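Local coordinates for uncharacterized protein conserved in bacteria (Streptococcus suis, PDB 4FZQ) that probably helps the bacterium attach to host cells, as the G5 domain of a surface antigen, at residues R21-L26 with K30-Q35; K6-E11 with M56-L61. The protein carries 1 engineered substitution. All coordinates share one frame; numbering follows the deposited sequence.

Contact 1. Residues R21-L26 with K30-Q35; sequences RYDASL and KSYLLQ
Leu26 and Tyr32 make the main apolar contact. The CG of Leu26 lies in the plane of the phenol ring, at the CE1 edge, and its two methyls straddle that edge, one above the plane and one below; CD1 and CD2 of Leu26 both lie 3.4 Å from Tyr32 CE1. The forked end of leucine suits such an edge, one methyl lying on each side of the ring plane. With chi1 at 58°, the ring of Tyr32 sits between its own backbone N and carbonyl carbon, which places it beside Leu26. The CD1 of Leu26 also packs 3.7 Å from Lys30 O. Farther along, Leu34 CD1 is 3.7 Å from Arg21 NH1, a van der Waals touch; the charge of this arginine is met by a salt bridge to Glu19.

The polar contacts serve the turn more than the pairing of the segments. Asp23 OD2 accepts twice from Ser25, from its N at 2.9 Å, well above the carboxylate plane, and from its OG at 2.8 Å, on the syn side. Its other oxygen, OD1, stays 3.6 Å from Tyr32 OH, a looser approach with the carboxylate and ring planes 67° apart. A short acidic side chain is well placed here, since its carboxylate can reach forward to the backbone N two residues on.

No hydrogen bond joins the segments directly. Strand 71-75 lies between strands 18-22 and 31-35 and bonds to both, while an Asx turn, overlapping a type I beta turn from Asp23 to Leu26, starts the return of the chain at the end of this three-stranded G5 sheet.

Contact 2. Residues K6-E11 with M56-L61; sequences KERKVE and MATNLL. Engineered in segment 56-61: Met56 (natural residue Val).
Glu7 and Arg8 reach toward Leu61 and Thr58 through first torsions that place CG beside the backbone N, opposite the carbonyl carbon (chi1 -75° and -82°). Beyond CG the glutamate runs straight, whereas the arginine bends at chi3 (-61°), a kink that swings its guanidinium in the direction of Thr58. As neighbours in an extended strand, the two side chains leave from opposite faces of the sheet, and each finds a separate partner.

On one face the glutamate crosses the side chain of Leu61 at about a right angle. The methyl CD2 of Leu61 is 3.8 Å from Glu7 CD, with the two carboxylate oxygens only slightly farther off. No polar bond is made; the methyl simply rests against the end of a chain whose charged tip belongs at an exposed position.

The segments lie on the outer strands of a three-stranded antiparallel sheet of the G5 domain, 4-13 and 55-66, with strand 41-50 between them. That spacing puts the CA atoms of Glu7 and Leu61 8.8 Å apart, so only side chains can span the gap, over the middle strand.

On the other face Arg8 NH2 stops 4.1 Å from Thr58 OG1, too distant for a hydrogen bond, and the two side chains again cross nearly at right angles. The guanidinium is committed elsewhere: NE forms a salt bridge with Asp48 of the middle strand, whose OD1 also receives Lys6 NZ, and NH1 pairs with Glu12 of the second subunit. Thr58, a beta-branched residue at home in an extended strand, packs against Asp48 as well. At Val10 and Glu11 the sheet continues into the second subunit through antiparallel strand pairing.

How the contacts relate
Contacts 1 and 2 sit on opposite sides of the chain's centre, about 44 Å apart between centres and about 19 Å between nearest atoms, with no touch. Along the chain, residues 6-11 come first, then 21-26 and 30-35, and last 56-61, so both segments of contact 1 fall between those of contact 2. Each contact spans the two outer strands of its own three-stranded sheet: 4-13 and 55-66 in the antiparallel sheet, 18-22 and 31-35 in the mixed one. With no helix in the chain, the G5 domain is an elongated array of two sheets end to end, a shape consistent with a surface-displayed module.

Contact 1. Residues R21-L26 with K30-Q35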
loop_
_atom_site.group_PDB
_atom_site.type_symbol
_atom_site.label_atom_id
_atom_site.label_comp_id
_atom_site.label_asym_id
_atom_site.label_seq_id
_atom_site.Cartn_x
_atom_site.Cartn_y
_atom_site.Cartn_z
ATOM N N ARG A 21 22.004 -7.967 -3.305
ATOM C CA ARG A 21 23.263 -8.325 -3.925
ATOM C C ARG A 21 23.986 -9.352 -3.050
ATOM O O ARG A 21 23.938 -9.270 -1.827
ATOM C CB ARG A 21 24.064 -7.031 -4.070
ATOM C CG ARG A 21 25.277 -7.079 -4.937
ATOM C CD ARG A 21 25.867 -5.676 -5.077
ATOM N NE ARG A 21 25.013 -4.786 -5.858
ATOM C CZ ARG A 21 25.380 -3.579 -6.274
ATOM N NH1 ARG A 21 26.588 -3.119 -5.978
ATOM N NH2 ARG A 21 24.552 -2.835 -6.998
ATOM N N TYR A 22 24.628 -10.337 -3.672
ATOM C CA TYR A 22 25.353 -11.366 -2.920
ATOM C C TYR A 22 26.830 -11.029 -2.784
ATOM O O TYR A 22 27.449 -10.553 -3.726
ATOM C CB TYR A 22 25.231 -12.741 -3.600
ATOM C CG TYR A 22 26.116 -13.830 -2.985
ATOM C CD1 TYR A 22 26.060 -14.118 -1.618
ATOM C CD2 TYR A 22 26.977 -14.592 -3.777
ATOM C CE1 TYR A 22 26.832 -15.139 -1.058
ATOM C CE2 TYR A 22 27.756 -15.614 -3.229
ATOM C CZ TYR A 22 27.678 -15.888 -1.868
ATOM O OH TYR A 22 28.419 -16.921 -1.317
ATOM N N ASP A 23 27.382 -11.283 -1.604
ATOM C CA ASP A 23 28.795 -11.046 -1.341
ATOM C C ASP A 23 29.300 -12.303 -0.639
ATOM O O ASP A 23 28.876 -12.608 0.474
ATOM C CB ASP A 23 28.972 -9.817 -0.440
ATOM C CG ASP A 23 30.435 -9.511 -0.134
ATOM O OD1 ASP A 23 30.697 -8.474 0.521
ATOM O OD2 ASP A 23 31.322 -10.300 -0.541
ATOM N N ALA A 24 30.192 -13.036 -1.300
ATOM C CA ALA A 24 30.732 -14.267 -0.734
ATOM C C ALA A 24 31.550 -14.034 0.542
ATOM O O ALA A 24 31.751 -14.950 1.339
ATOM C CB ALA A 24 31.572 -14.988 -1.777
ATOM N N SER A 25 32.004 -12.802 0.738
ATOM C CA SER A 25 32.798 -12.445 1.911
ATOM C C SER A 25 32.004 -12.519 3.215
ATOM O O SER A 25 32.524 -12.930 4.251
ATOM C CB SER A 25 33.343 -11.030 1.744
ATOM O OG SER A 25 33.901 -10.862 0.452
ATOM N N LEU A 26 30.742 -12.114 3.162
ATOM C CA LEU A 26 29.897 -12.119 4.348
ATOM C C LEU A 26 29.525 -13.520 4.807
ATOM O O LEU A 26 29.453 -14.451 4.009
ATOM C CB LEU A 26 28.602 -11.352 4.077
ATOM C CG LEU A 26 28.672 -9.915 3.565
ATOM C CD1 LEU A 26 27.268 -9.464 3.201
ATOM C CD2 LEU A 26 29.279 -9.006 4.616
ATOM N N LYS A 30 24.736 -12.801 7.753
ATOM C CA LYS A 30 25.229 -11.435 7.855
ATOM C C LYS A 30 24.836 -10.647 6.608
ATOM O O LYS A 30 24.930 -11.154 5.488
ATOM C CB LYS A 30 26.751 -11.456 8.015
ATOM C CG LYS A 30 27.320 -10.382 8.929
ATOM C CD LYS A 30 27.183 -8.981 8.345
ATOM C CE LYS A 30 27.833 -7.955 9.262
ATOM N NZ LYS A 30 27.295 -8.055 10.652
ATOM N N SER A 31 24.386 -9.413 6.806
ATOM C CA SER A 31 23.985 -8.561 5.697
ATOM C C SER A 31 23.912 -7.113 6.146
ATOM O O SER A 31 23.537 -6.826 7.278
ATOM C CB SER A 31 22.621 -8.985 5.162
ATOM O OG SER A 31 21.607 -8.631 6.078
ATOM N N TYR A 32 24.269 -6.206 5.249
ATOM C CA TYR A 32 24.246 -4.776 5.530
ATOM C C TYR A 32 23.751 -4.054 4.279
ATOM O O TYR A 32 23.711 -4.641 3.197
ATOM C CB TYR A 32 25.657 -4.290 5.872
ATOM C CG TYR A 32 26.654 -4.557 4.767
ATOM C CD1 TYR A 32 27.081 -5.852 4.489
ATOM C CD2 TYR A 32 27.122 -3.525 3.960
ATOM C CE1 TYR A 32 27.949 -6.115 3.427
ATOM C CE2 TYR A 32 27.986 -3.776 2.894
ATOM C CZ TYR A 32 28.394 -5.076 2.633
ATOM O OH TYR A 32 29.233 -5.346 1.571
ATOM N N LEU A 33 23.366 -2.790 4.406
ATOM C CA LEU A 33 22.925 -2.076 3.224
ATOM C C LEU A 33 24.097 -1.290 2.676
ATOM O O LEU A 33 24.829 -0.654 3.424
ATOM C CB LEU A 33 21.731 -1.161 3.526
ATOM C CG LEU A 33 21.769 -0.023 4.543
ATOM C CD1 LEU A 33 22.778 1.037 4.142
ATOM C CD2 LEU A 33 20.370 0.592 4.618
ATOM N N LEU A 34 24.292 -1.370 1.365
ATOM C CA LEU A 34 25.386 -0.673 0.708
ATOM C C LEU A 34 25.044 0.803 0.578
ATOM O O LEU A 34 25.921 1.662 0.638
ATOM C CB LEU A 34 25.625 -1.257 -0.678
ATOM C CG LEU A 34 27.057 -1.670 -1.001
ATOM C CD1 LEU A 34 27.146 -2.001 -2.484
ATOM C CD2 LEU A 34 28.024 -0.551 -0.639
ATOM N N GLN A 35 23.764 1.088 0.366
ATOM C CA GLN A 35 23.296 2.458 0.256
ATOM C C GLN A 35 21.797 2.457 0.518
ATOM O O GLN A 35 21.099 1.492 0.200
ATOM C CB GLN A 35 23.641 3.054 -1.117
ATOM C CG GLN A 35 22.695 2.718 -2.242
ATOM C CD GLN A 35 23.148 3.292 -3.583
ATOM O OE1 GLN A 35 22.429 3.208 -4.579
ATOM N NE2 GLN A 35 24.347 3.869 -3.616
#

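Contact 2. Residues K6-E11 with M56-L61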
loop_
_atom_site.group_PDB
_atom_site.type_symbol
_atom_site.label_atom_id
_atom_site.label_comp_id
_atom_site.label_asym_id
_atom_site.label_seq_id
_atom_site.Cartn_x
_atom_site.Cartn_y
_atom_site.Cartn_z
ATOM N N LYS A 6 -4.846 28.251 -13.497
ATOM C CA LYS A 6 -3.612 28.186 -12.728
ATOM C C LYS A 6 -3.078 26.766 -12.873
ATOM O O LYS A 6 -3.845 25.813 -12.988
ATOM C CB LYS A 6 -3.851 28.524 -11.249
ATOM C CG LYS A 6 -4.806 27.593 -10.519
ATOM C CD LYS A 6 -4.893 27.962 -9.034
ATOM C CE LYS A 6 -5.953 27.140 -8.285
ATOM N NZ LYS A 6 -5.689 25.671 -8.311
ATOM N N GLU A 7 -1.760 26.636 -12.896
ATOM C CA GLU A 7 -1.132 25.339 -13.033
ATOM C C GLU A 7 -0.684 24.804 -11.690
ATOM O O GLU A 7 -0.290 25.561 -10.815
ATOM C CB GLU A 7 0.054 25.434 -13.982
ATOM C CG GLU A 7 -0.353 25.531 -15.439
ATOM C CD GLU A 7 0.839 25.503 -16.376
ATOM O OE1 GLU A 7 1.833 24.806 -16.059
ATOM O OE2 GLU A 7 0.783 26.164 -17.436
ATOM N N ARG A 8 -0.771 23.490 -11.528
ATOM C CA ARG A 8 -0.373 22.830 -10.287
ATOM C C ARG A 8 0.588 21.692 -10.561
ATOM O O ARG A 8 0.445 20.958 -11.538
ATOM C CB ARG A 8 -1.585 22.241 -9.555
ATOM C CG ARG A 8 -2.377 23.214 -8.724
ATOM C CD ARG A 8 -3.410 22.497 -7.877
ATOM N NE ARG A 8 -4.370 21.757 -8.688
ATOM C CZ ARG A 8 -4.392 20.435 -8.804
ATOM N NH1 ARG A 8 -3.502 19.696 -8.155
ATOM N NH2 ARG A 8 -5.312 19.853 -9.561
ATOM N N LYS A 9 1.561 21.539 -9.681
ATOM C CA LYS A 9 2.520 20.464 -9.811
ATOM C C LYS A 9 2.297 19.539 -8.614
ATOM O O LYS A 9 2.265 19.989 -7.472
ATOM C CB LYS A 9 3.939 21.032 -9.804
ATOM C CG LYS A 9 5.034 19.996 -9.993
ATOM C CD LYS A 9 6.432 20.595 -9.816
ATOM C CE LYS A 9 6.788 21.570 -10.935
ATOM N NZ LYS A 9 5.844 22.734 -11.025
ATOM N N VAL A 10 2.108 18.253 -8.880
ATOM C CA VAL A 10 1.902 17.271 -7.822
ATOM C C VAL A 10 2.990 16.198 -7.937
ATOM O O VAL A 10 3.146 15.571 -8.981
ATOM C CB VAL A 10 0.507 16.613 -7.940
ATOM C CG1 VAL A 10 0.378 15.468 -6.952
ATOM C CG2 VAL A 10 -0.578 17.656 -7.689
ATOM N N GLU A 11 3.746 16.005 -6.861
ATOM C CA GLU A 11 4.824 15.021 -6.839
ATOM C C GLU A 11 4.488 13.764 -6.062
ATOM O O GLU A 11 4.199 13.822 -4.876
ATOM C CB GLU A 11 6.090 15.626 -6.233
ATOM C CG GLU A 11 6.971 16.345 -7.220
ATOM C CD GLU A 11 8.361 16.645 -6.670
ATOM O OE1 GLU A 11 8.917 15.797 -5.926
ATOM O OE2 GLU A 11 8.910 17.721 -7.010
ATOM N N MET A 56 -13.356 24.526 -11.096
ATOM C CA MET A 56 -14.483 23.879 -11.747
ATOM C C MET A 56 -14.100 22.651 -12.544
ATOM O O MET A 56 -14.962 21.854 -12.919
ATOM C CB MET A 56 -15.191 24.864 -12.678
ATOM C CG MET A 56 -15.699 26.133 -11.994
ATOM S SD MET A 56 -16.702 25.841 -10.497
ATOM C CE MET A 56 -17.936 24.639 -11.108
ATOM N N ALA A 57 -12.808 22.506 -12.813
ATOM C CA ALA A 57 -12.322 21.384 -13.599
ATOM C C ALA A 57 -10.811 21.437 -13.727
ATOM O O ALA A 57 -10.180 22.475 -13.504
ATOM C CB ALA A 57 -12.960 21.407 -14.990
ATOM N N THR A 58 -10.221 20.312 -14.098
ATOM C CA THR A 58 -8.782 20.286 -14.244
ATOM C C THR A 58 -8.306 19.290 -15.283
ATOM O O THR A 58 -8.871 18.207 -15.437
ATOM C CB THR A 58 -8.072 20.010 -12.876
ATOM O OG1 THR A 58 -7.286 18.824 -12.972
ATOM C CG2 THR A 58 -9.077 19.866 -11.750
ATOM N N ASN A 59 -7.274 19.690 -16.016
ATOM C CA ASN A 59 -6.681 18.844 -17.034
ATOM C C ASN A 59 -5.253 18.500 -16.637
ATOM O O ASN A 59 -4.568 19.276 -15.959
ATOM C CB ASN A 59 -6.633 19.544 -18.397
ATOM C CG ASN A 59 -8.004 19.797 -18.993
ATOM O OD1 ASN A 59 -8.938 19.024 -18.803
ATOM N ND2 ASN A 59 -8.118 20.879 -19.748
ATOM N N LEU A 60 -4.815 17.323 -17.068
ATOM C CA LEU A 60 -3.463 16.860 -16.818
ATOM C C LEU A 60 -2.651 17.344 -18.024
ATOM O O LEU A 60 -2.950 16.990 -19.155
ATOM C CB LEU A 60 -3.438 15.333 -16.748
ATOM C CG LEU A 60 -2.048 14.693 -16.665
ATOM C CD1 LEU A 60 -1.395 15.057 -15.332
ATOM C CD2 LEU A 60 -2.167 13.181 -16.804
ATOM N N LEU A 61 -1.640 18.161 -17.778
ATOM C CA LEU A 61 -0.818 18.691 -18.846
ATOM C C LEU A 61 0.363 17.794 -19.203
ATOM O O LEU A 61 0.688 17.634 -20.383
ATOM C CB LEU A 61 -0.313 20.079 -18.460
ATOM C CG LEU A 61 -0.997 21.301 -19.082
ATOM C CD1 LEU A 61 -2.484 21.059 -19.280
ATOM C CD2 LEU A 61 -0.730 22.503 -18.188
#